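Ketoacyl_synth_N domain-containing protein (Photorhabdus luminescens subsp. laumondii, PDB 6SMO) probably acts as a 3-oxoacyl-[acyl-carrier-protein] synthase in lipid metabolism, and binds the pentaoxo-dodecanal chain 3,5,7,9,11-pentakis(oxidanylidene)dodecanal. Local coordinates at residues His206-Gln214 with Gly281-Ile289; Ala266-Phe277 with Phe294-Ile304. All coordinates share one frame; numbering follows the deposited sequence.

Interaction 1 (His206-Gln214 with Gly281-Ile289)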
loop_
_atom_site.group_PDB
_atom_site.type_symbol
_atom_site.label_atom_id
_atom_site.label_comp_id
_atom_site.label_asym_id
_atom_site.label_seq_id
_atom_site.Cartn_x
_atom_site.Cartn_y
_atom_site.Cartn_z
ATOM N N HIS C 206 23.877 -7.989 10.174
ATOM C CA HIS C 206 24.735 -7.062 9.387
ATOM C C HIS C 206 24.164 -6.928 7.970
ATOM O O HIS C 206 23.453 -7.854 7.530
ATOM C CB HIS C 206 26.191 -7.556 9.378
ATOM C CG HIS C 206 26.482 -8.576 8.327
ATOM N ND1 HIS C 206 26.046 -9.885 8.422
ATOM C CD2 HIS C 206 27.160 -8.486 7.162
ATOM C CE1 HIS C 206 26.444 -10.555 7.360
ATOM N NE2 HIS C 206 27.130 -9.720 6.571
ATOM N N SER C 207 24.466 -5.816 7.294
ATOM C CA SER C 207 24.111 -5.555 5.874
ATOM C C SER C 207 25.212 -6.119 4.969
ATOM O O SER C 207 26.389 -5.776 5.191
ATOM C CB SER C 207 23.887 -4.084 5.627
ATOM O OG SER C 207 23.642 -3.827 4.252
ATOM N N GLU C 208 24.836 -6.954 3.995
ATOM C CA GLU C 208 25.768 -7.610 3.036
ATOM C C GLU C 208 26.420 -6.552 2.138
ATOM O O GLU C 208 27.554 -6.795 1.679
ATOM C CB GLU C 208 25.028 -8.653 2.195
ATOM C CG GLU C 208 24.571 -9.863 2.993
ATOM C CD GLU C 208 23.751 -10.871 2.207
ATOM O OE1 GLU C 208 22.779 -11.410 2.775
ATOM O OE2 GLU C 208 24.086 -11.119 1.030
ATOM N N VAL C 209 25.733 -5.429 1.899
ATOM C CA VAL C 209 26.203 -4.314 1.022
ATOM C C VAL C 209 27.060 -3.347 1.848
ATOM O O VAL C 209 28.194 -3.062 1.419
ATOM C CB VAL C 209 25.019 -3.586 0.352
ATOM C CG1 VAL C 209 25.485 -2.451 -0.549
ATOM C CG2 VAL C 209 24.134 -4.549 -0.426
ATOM N N PHE C 210 26.541 -2.865 2.983
ATOM C CA PHE C 210 27.113 -1.734 3.765
ATOM C C PHE C 210 28.101 -2.251 4.819
ATOM O O PHE C 210 29.247 -1.755 4.837
ATOM C CB PHE C 210 25.986 -0.883 4.358
ATOM C CG PHE C 210 25.241 -0.082 3.320
ATOM C CD1 PHE C 210 25.839 1.008 2.707
ATOM C CD2 PHE C 210 23.956 -0.432 2.932
ATOM C CE1 PHE C 210 25.165 1.739 1.740
ATOM C CE2 PHE C 210 23.283 0.302 1.967
ATOM C CZ PHE C 210 23.889 1.384 1.370
ATOM N N GLY C 211 27.682 -3.202 5.660
ATOM C CA GLY C 211 28.538 -3.838 6.684
ATOM C C GLY C 211 27.858 -3.924 8.041
ATOM O O GLY C 211 26.626 -4.111 8.076
ATOM N N GLU C 212 28.639 -3.795 9.120
ATOM C CA GLU C 212 28.190 -3.988 10.526
ATOM C C GLU C 212 27.408 -2.756 10.999
ATOM O O GLU C 212 27.688 -1.647 10.500
ATOM C CB GLU C 212 29.389 -4.249 11.440
ATOM C CG GLU C 212 30.067 -5.584 11.185
ATOM C CD GLU C 212 29.230 -6.801 11.545
ATOM O OE1 GLU C 212 29.173 -7.740 10.727
ATOM O OE2 GLU C 212 28.642 -6.808 12.644
ATOM N N LYS C 213 26.473 -2.960 11.934
ATOM C CA LYS C 213 25.617 -1.901 12.538
ATOM C C LYS C 213 26.339 -1.273 13.736
ATOM O O LYS C 213 27.125 -1.984 14.395
ATOM C CB LYS C 213 24.277 -2.482 13.005
ATOM C CG LYS C 213 23.310 -2.879 11.899
ATOM C CD LYS C 213 21.983 -3.389 12.425
ATOM C CE LYS C 213 20.991 -3.724 11.332
ATOM N NZ LYS C 213 20.410 -2.504 10.721
ATOM N N GLN C 214 26.065 0.008 14.005
ATOM C CA GLN C 214 26.490 0.719 15.240
ATOM C C GLN C 214 25.565 0.306 16.383
ATOM O O GLN C 214 24.412 -0.050 16.142
ATOM C CB GLN C 214 26.443 2.237 15.046
ATOM C CG GLN C 214 27.516 2.771 14.107
ATOM C CD GLN C 214 27.517 4.278 14.020
ATOM O OE1 GLN C 214 27.056 4.976 14.921
ATOM N NE2 GLN C 214 28.048 4.797 12.924
ATOM N N GLY C 281 23.570 6.910 9.751
ATOM C CA GLY C 281 24.067 6.719 11.128
ATOM C C GLY C 281 23.731 5.350 11.700
ATOM O O GLY C 281 23.817 5.204 12.935
ATOM N N ILE C 282 23.370 4.384 10.848
ATOM C CA ILE C 282 23.054 2.978 11.248
ATOM C C ILE C 282 24.350 2.159 11.228
ATOM O O ILE C 282 24.636 1.488 12.240
ATOM C CB ILE C 282 21.977 2.362 10.331
ATOM C CG1 ILE C 282 20.672 3.165 10.345
ATOM C CG2 ILE C 282 21.738 0.897 10.678
ATOM C CD1 ILE C 282 19.947 3.169 11.675
ATOM N N TYR C 283 25.092 2.218 10.118
ATOM C CA TYR C 283 26.254 1.339 9.812
ATOM C C TYR C 283 27.569 2.102 10.018
ATOM O O TYR C 283 27.590 3.341 9.872
ATOM C CB TYR C 283 26.122 0.778 8.394
ATOM C CG TYR C 283 24.840 0.019 8.158
ATOM C CD1 TYR C 283 24.723 -1.316 8.510
ATOM C CD2 TYR C 283 23.730 0.641 7.607
ATOM C CE1 TYR C 283 23.544 -2.017 8.309
ATOM C CE2 TYR C 283 22.545 -0.044 7.397
ATOM C CZ TYR C 283 22.451 -1.380 7.749
ATOM O OH TYR C 283 21.286 -2.061 7.546
ATOM N N ASP C 284 28.635 1.357 10.333
ATOM C CA ASP C 284 29.964 1.879 10.753
ATOM C C ASP C 284 30.698 2.508 9.562
ATOM O O ASP C 284 31.307 3.579 9.746
ATOM C CB ASP C 284 30.824 0.768 11.366
ATOM C CG ASP C 284 30.260 0.170 12.644
ATOM O OD1 ASP C 284 29.054 0.357 12.900
ATOM O OD2 ASP C 284 31.033 -0.484 13.372
ATOM N N ASP C 285 30.641 1.863 8.391
ATOM C CA ASP C 285 31.516 2.157 7.221
ATOM C C ASP C 285 31.016 3.381 6.440
ATOM O O ASP C 285 31.757 3.827 5.543
ATOM C CB ASP C 285 31.617 0.938 6.298
ATOM C CG ASP C 285 32.264 -0.277 6.942
ATOM O OD1 ASP C 285 33.128 -0.087 7.823
ATOM O OD2 ASP C 285 31.897 -1.406 6.559
ATOM N N GLU C 286 29.827 3.905 6.763
ATOM C CA GLU C 286 29.166 5.021 6.030
ATOM C C GLU C 286 30.128 6.205 5.867
ATOM O O GLU C 286 30.294 6.667 4.721
ATOM C CB GLU C 286 27.899 5.477 6.759
ATOM C CG GLU C 286 27.215 6.663 6.098
ATOM C CD GLU C 286 25.847 7.011 6.660
ATOM O OE1 GLU C 286 25.566 6.633 7.815
ATOM O OE2 GLU C 286 25.065 7.663 5.938
ATOM N N LYS C 287 30.722 6.679 6.968
ATOM C CA LYS C 287 31.544 7.922 7.008
ATOM C C LYS C 287 32.745 7.788 6.062
ATOM O O LYS C 287 33.121 8.808 5.454
ATOM C CB LYS C 287 32.005 8.241 8.434
ATOM C CG LYS C 287 32.479 9.676 8.641
ATOM C CD LYS C 287 32.976 9.974 10.040
ATOM C CE LYS C 287 33.435 11.408 10.205
ATOM N NZ LYS C 287 34.061 11.638 11.527
ATOM N N GLU C 288 33.318 6.584 5.939
ATOM C CA GLU C 288 34.498 6.305 5.074
ATOM C C GLU C 288 34.090 6.399 3.599
ATOM O O GLU C 288 34.733 7.175 2.865
ATOM C CB GLU C 288 35.091 4.927 5.382
ATOM C CG GLU C 288 36.453 4.699 4.747
ATOM C CD GLU C 288 36.959 3.268 4.808
ATOM O OE1 GLU C 288 36.545 2.530 5.724
ATOM O OE2 GLU C 288 37.770 2.894 3.937
ATOM N N ILE C 289 33.065 5.644 3.189
ATOM C CA ILE C 289 32.668 5.463 1.756
ATOM C C ILE C 289 32.020 6.747 1.215
ATOM O O ILE C 289 32.264 7.060 0.033
ATOM C CB ILE C 289 31.764 4.225 1.559
ATOM C CG1 ILE C 289 30.449 4.312 2.342
ATOM C CG2 ILE C 289 32.536 2.953 1.882
ATOM C CD1 ILE C 289 29.464 3.208 2.024
#
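K213 and Y283 face each other in a single beta bridge, defined by the two backbone hydrogen bonds that flank them. Q214 N donates to I282 O at 2.7 Å, almost straight at 176°, while D284 N reaches E212 O at 3.2 Å. Side-chain bonds add less: Q214 NE2 to Y283 O (3.4 Å) and K213 NZ to Y283 OH (3.3 Å) are both weak. N359 bonds to both segments, its OD1 to the Y283 hydroxyl and its backbone O to S207 OG.

The bridge joins two loops, one running from helix 192-204 to strand 218-229 within the ketoacyl synthase family region, the other leading from strand 275-278 into helix 286-296. Within 281-289, E286 OE1 accepts from G281 N (2.8 Å) through its syn lone pair.

Apolar contact centres on the Y283 ring. With CG anti to the carbonyl carbon (chi1 -57°), the side chain runs alongside K213. F210 CB lies over one ring face, 4.1 Å from Y283 CG, and I282 CG2 over the opposite one. The F210 and Y283 rings are tilted by only 23° yet barely overlap, their centroids 5.8 Å apart; F210 stacks instead on F357.

Interaction 2 (Ala266-Phe277 with Phe294-Ile304)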
loop_
_atom_site.group_PDB
_atom_site.type_symbol
_atom_site.label_atom_id
_atom_site.label_comp_id
_atom_site.label_asym_id
_atom_site.label_seq_id
_atom_site.Cartn_x
_atom_site.Cartn_y
_atom_site.Cartn_z
ATOM N N ALA C 266 26.203 13.282 -4.027
ATOM C CA ALA C 266 27.170 14.402 -4.133
ATOM C C ALA C 266 26.687 15.428 -5.168
ATOM O O ALA C 266 27.057 16.610 -5.033
ATOM C CB ALA C 266 28.542 13.872 -4.479
ATOM N N GLU C 267 25.898 14.994 -6.158
ATOM C CA GLU C 267 25.335 15.863 -7.230
ATOM C C GLU C 267 24.293 16.825 -6.642
ATOM O O GLU C 267 24.118 17.914 -7.226
ATOM C CB GLU C 267 24.724 15.022 -8.355
ATOM C CG GLU C 267 25.721 14.636 -9.434
ATOM C CD GLU C 267 25.198 13.658 -10.473
ATOM O OE1 GLU C 267 26.029 12.990 -11.121
ATOM O OE2 GLU C 267 23.963 13.568 -10.636
ATOM N N LEU C 268 23.629 16.446 -5.543
ATOM C CA LEU C 268 22.576 17.262 -4.872
ATOM C C LEU C 268 23.169 18.584 -4.361
ATOM O O LEU C 268 22.418 19.579 -4.317
ATOM C CB LEU C 268 21.955 16.474 -3.711
ATOM C CG LEU C 268 20.967 15.368 -4.087
ATOM C CD1 LEU C 268 20.487 14.635 -2.843
ATOM C CD2 LEU C 268 19.779 15.924 -4.858
ATOM N N PHE C 269 24.452 18.588 -3.980
ATOM C CA PHE C 269 25.153 19.738 -3.346
ATOM C C PHE C 269 25.250 20.923 -4.317
ATOM O O PHE C 269 25.172 22.072 -3.840
ATOM C CB PHE C 269 26.539 19.322 -2.842
ATOM C CG PHE C 269 26.530 18.624 -1.506
ATOM C CD1 PHE C 269 26.430 17.243 -1.425
ATOM C CD2 PHE C 269 26.613 19.349 -0.326
ATOM C CE1 PHE C 269 26.418 16.604 -0.193
ATOM C CE2 PHE C 269 26.601 18.708 0.903
ATOM C CZ PHE C 269 26.503 17.337 0.967
ATOM N N ASN C 270 25.412 20.656 -5.619
ATOM C CA ASN C 270 25.654 21.678 -6.675
ATOM C C ASN C 270 26.948 22.440 -6.347
ATOM O O ASN C 270 26.996 23.664 -6.584
ATOM C CB ASN C 270 24.450 22.612 -6.854
ATOM C CG ASN C 270 23.438 22.092 -7.854
ATOM O OD1 ASN C 270 23.130 20.902 -7.873
ATOM N ND2 ASN C 270 22.916 22.976 -8.689
ATOM N N HIS C 271 27.953 21.728 -5.822
ATOM C CA HIS C 271 29.295 22.251 -5.442
ATOM C C HIS C 271 29.165 23.360 -4.386
ATOM O O HIS C 271 30.016 24.272 -4.389
ATOM C CB HIS C 271 30.054 22.740 -6.685
ATOM C CG HIS C 271 30.191 21.718 -7.764
ATOM N ND1 HIS C 271 29.496 21.802 -8.956
ATOM C CD2 HIS C 271 30.942 20.596 -7.841
ATOM C CE1 HIS C 271 29.810 20.775 -9.719
ATOM N NE2 HIS C 271 30.696 20.021 -9.058
ATOM N N ASN C 272 28.151 23.282 -3.514
ATOM C CA ASN C 272 27.895 24.281 -2.439
ATOM C C ASN C 272 28.757 23.927 -1.221
ATOM O O ASN C 272 28.716 22.756 -0.790
ATOM C CB ASN C 272 26.410 24.360 -2.073
ATOM C CG ASN C 272 26.079 25.505 -1.136
ATOM O OD1 ASN C 272 26.880 26.419 -0.947
ATOM N ND2 ASN C 272 24.897 25.466 -0.545
ATOM N N GLU C 273 29.498 24.908 -0.693
ATOM C CA GLU C 273 30.442 24.747 0.447
ATOM C C GLU C 273 29.734 25.056 1.774
ATOM O O GLU C 273 30.201 24.549 2.813
ATOM C CB GLU C 273 31.663 25.651 0.256
ATOM C CG GLU C 273 32.532 25.247 -0.924
ATOM C CD GLU C 273 33.819 26.041 -1.076
ATOM O OE1 GLU C 273 34.192 26.343 -2.227
ATOM O OE2 GLU C 273 34.451 26.348 -0.045
ATOM N N ASN C 274 28.656 25.850 1.743
ATOM C CA ASN C 274 27.863 26.251 2.938
ATOM C C ASN C 274 26.705 25.263 3.134
ATOM O O ASN C 274 25.550 25.721 3.246
ATOM C CB ASN C 274 27.351 27.690 2.817
ATOM C CG ASN C 274 28.456 28.703 2.609
ATOM O OD1 ASN C 274 29.537 28.581 3.182
ATOM N ND2 ASN C 274 28.193 29.713 1.796
ATOM N N ALA C 275 27.009 23.962 3.192
ATOM C CA ALA C 275 26.022 22.858 3.275
ATOM C C ALA C 275 26.339 21.950 4.469
ATOM O O ALA C 275 27.532 21.792 4.796
ATOM C CB ALA C 275 26.016 22.081 1.982
ATOM N N VAL C 276 25.296 21.382 5.083
ATOM C CA VAL C 276 25.378 20.411 6.216
ATOM C C VAL C 276 24.816 19.068 5.733
ATOM O O VAL C 276 23.672 19.053 5.237
ATOM C CB VAL C 276 24.624 20.932 7.455
ATOM C CG1 VAL C 276 24.326 19.829 8.461
ATOM C CG2 VAL C 276 25.373 22.073 8.125
ATOM N N PHE C 277 25.596 17.992 5.875
ATOM C CA PHE C 277 25.224 16.613 5.460
ATOM C C PHE C 277 24.759 15.817 6.685
ATOM O O PHE C 277 25.601 15.492 7.546
ATOM C CB PHE C 277 26.398 15.919 4.766
ATOM C CG PHE C 277 26.067 14.555 4.213
ATOM C CD1 PHE C 277 25.316 14.425 3.056
ATOM C CD2 PHE C 277 26.495 13.404 4.856
ATOM C CE1 PHE C 277 25.004 13.171 2.550
ATOM C CE2 PHE C 277 26.184 12.151 4.347
ATOM C CZ PHE C 277 25.439 12.038 3.196
ATOM N N PHE C 294 32.617 12.155 -1.927
ATOM C CA PHE C 294 32.655 13.642 -1.890
ATOM C C PHE C 294 34.049 14.136 -2.299
ATOM O O PHE C 294 34.135 15.178 -2.979
ATOM C CB PHE C 294 32.277 14.175 -0.505
ATOM C CG PHE C 294 30.841 13.960 -0.090
ATOM C CD1 PHE C 294 29.808 14.011 -1.015
ATOM C CD2 PHE C 294 30.519 13.740 1.241
ATOM C CE1 PHE C 294 28.491 13.821 -0.622
ATOM C CE2 PHE C 294 29.201 13.555 1.633
ATOM C CZ PHE C 294 28.190 13.594 0.701
ATOM N N SER C 295 35.099 13.414 -1.891
ATOM C CA SER C 295 36.521 13.708 -2.219
ATOM C C SER C 295 36.729 13.651 -3.738
ATOM O O SER C 295 37.480 14.497 -4.261
ATOM C CB SER C 295 37.450 12.765 -1.497
ATOM O OG SER C 295 38.802 13.175 -1.643
ATOM N N ASN C 296 36.078 12.694 -4.411
ATOM C CA ASN C 296 36.153 12.486 -5.884
ATOM C C ASN C 296 35.486 13.662 -6.611
ATOM O O ASN C 296 36.031 14.093 -7.647
ATOM C CB ASN C 296 35.510 11.161 -6.306
ATOM C CG ASN C 296 36.238 9.943 -5.778
ATOM O OD1 ASN C 296 37.457 9.958 -5.619
ATOM N ND2 ASN C 296 35.500 8.878 -5.511
ATOM N N LYS C 297 34.360 14.158 -6.083
ATOM C CA LYS C 297 33.521 15.219 -6.707
ATOM C C LYS C 297 33.915 16.607 -6.178
ATOM O O LYS C 297 33.229 17.584 -6.547
ATOM C CB LYS C 297 32.036 14.940 -6.444
ATOM C CG LYS C 297 31.440 13.789 -7.243
ATOM C CD LYS C 297 31.222 14.116 -8.707
ATOM C CE LYS C 297 30.600 12.978 -9.488
ATOM N NZ LYS C 297 29.148 12.858 -9.221
ATOM N N GLU C 298 34.974 16.695 -5.362
ATOM C CA GLU C 298 35.496 17.960 -4.772
ATOM C C GLU C 298 34.371 18.664 -4.001
ATOM O O GLU C 298 34.101 19.849 -4.290
ATOM C CB GLU C 298 36.090 18.860 -5.862
ATOM C CG GLU C 298 37.475 18.439 -6.317
ATOM C CD GLU C 298 38.615 18.985 -5.473
ATOM O OE1 GLU C 298 39.659 19.343 -6.055
ATOM O OE2 GLU C 298 38.459 19.050 -4.237
ATOM N N ILE C 299 33.739 17.951 -3.064
ATOM C CA ILE C 299 32.691 18.489 -2.143
ATOM C C ILE C 299 33.286 18.557 -0.732
ATOM O O ILE C 299 33.880 17.551 -0.291
ATOM C CB ILE C 299 31.410 17.629 -2.186
ATOM C CG1 ILE C 299 30.896 17.424 -3.614
ATOM C CG2 ILE C 299 30.332 18.213 -1.281
ATOM C CD1 ILE C 299 30.521 18.701 -4.337
ATOM N N LYS C 300 33.127 19.703 -0.064
ATOM C CA LYS C 300 33.600 19.953 1.325
ATOM C C LYS C 300 32.409 20.446 2.155
ATOM O O LYS C 300 31.924 21.566 1.896
ATOM C CB LYS C 300 34.779 20.934 1.336
ATOM C CG LYS C 300 34.573 22.243 0.581
ATOM C CD LYS C 300 35.862 22.849 0.065
ATOM C CE LYS C 300 36.381 22.159 -1.179
ATOM N NZ LYS C 300 37.695 22.700 -1.601
ATOM N N THR C 301 31.952 19.617 3.099
ATOM C CA THR C 301 30.726 19.832 3.914
ATOM C C THR C 301 30.971 19.345 5.348
ATOM O O THR C 301 31.992 18.665 5.577
ATOM C CB THR C 301 29.520 19.137 3.267
ATOM O OG1 THR C 301 28.375 19.352 4.093
ATOM C CG2 THR C 301 29.725 17.650 3.064
ATOM N N SER C 302 30.064 19.693 6.265
ATOM C CA SER C 302 30.074 19.279 7.693
ATOM C C SER C 302 29.198 18.033 7.871
ATOM O O SER C 302 28.079 18.016 7.322
ATOM C CB SER C 302 29.613 20.406 8.582
ATOM O OG SER C 302 29.743 20.057 9.952
ATOM N N PHE C 303 29.699 17.034 8.607
ATOM C CA PHE C 303 28.994 15.764 8.927
ATOM C C PHE C 303 28.359 15.872 10.318
ATOM O O PHE C 303 29.097 16.107 11.297
ATOM C CB PHE C 303 29.954 14.573 8.854
ATOM C CG PHE C 303 30.174 14.030 7.465
ATOM C CD1 PHE C 303 30.916 14.742 6.533
ATOM C CD2 PHE C 303 29.642 12.806 7.088
ATOM C CE1 PHE C 303 31.117 14.243 5.255
ATOM C CE2 PHE C 303 29.845 12.308 5.809
ATOM C CZ PHE C 303 30.582 13.026 4.896
ATOM N N ILE C 304 27.033 15.712 10.391
ATOM C CA ILE C 304 26.237 15.708 11.655
ATOM C C ILE C 304 25.368 14.445 11.676
ATOM O O ILE C 304 24.501 14.311 10.791
ATOM C CB ILE C 304 25.408 17.004 11.786
ATOM C CG1 ILE C 304 26.303 18.196 12.141
ATOM C CG2 ILE C 304 24.274 16.835 12.790
ATOM C CD1 ILE C 304 25.649 19.548 11.955
#
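F294 stands at the middle of an aromatic cluster with F269, F277 and F303. Its edge, led by CZ, meets the face of F277 in a T-shaped pair whose planes stand at 82°, with 5.1 Å between the F277 and F294 centroids. F269 in turn directs its own edge at the face of F294, an offset edge-to-face pair (centroids of F269 and F294 5.2 Å apart, planes at 80°). I299 closes over F269 as a CH-pi contact, its CG2 lying 4.0 Å from the F269 centroid. F303 meets F277 obliquely, and A266 CB packs at the rim of F294.

Backbone bonds fix the strand that carries F277. Strands 275-278 and 302-304 run parallel: F277 N donates to S302 O (2.9 Å), and I304 N to F277 O (3.2 Å), so F277 is gripped through both its polar backbone atoms. T301, with OG1 anti to its own backbone N (chi1 179°), donates to A275 O at 2.7 Å from well above the carbonyl plane. A Schellman motif ends helix 286-296 at E298, with I299 N bonded to F294 O (2.8 Å); after it I299 turns toward 266-277, and CG2, opposite the backbone N, lies over the F269 face.

Farther out, E267 OE1 and K297 NZ form a long salt bridge of 3.7 Å, and K297 NZ also makes a weak bond to E263 O. An Asx turn, N272 OD1 accepting from N274 N, shapes the approach to strand 275-278, while N272 ND2 is held by N350.

The whole forms part of a beta-alpha-beta crossover, strand 275-278, helix 286-296 and strand 302-304. V276 makes backbone bonds to Q351 and I353, placing strand 275-278 between strands 302-304 and 351-356, and T265 of helix 263-266 and T290 of helix 286-296 touch F277.

Overall arrangement
Helix 286-296 is the element common to both contacts: interaction 1 takes in its beginning and interaction 2 its last turn, with centres about 20 Å apart and no touch between them beyond adjoining in sequence. Along the chain the segments alternate, 206-214, 266-277, 281-289, 294-304. Interaction 2 is internal to the beta-alpha-beta unit, and interaction 1 ties that unit to the loop before strand 218-229. Both lie toward the periphery, centred about 20 Å (interaction 1) and 23 Å (interaction 2) from the chain centre. Neither includes V129, A130, W133 or F134 of the ligand pocket.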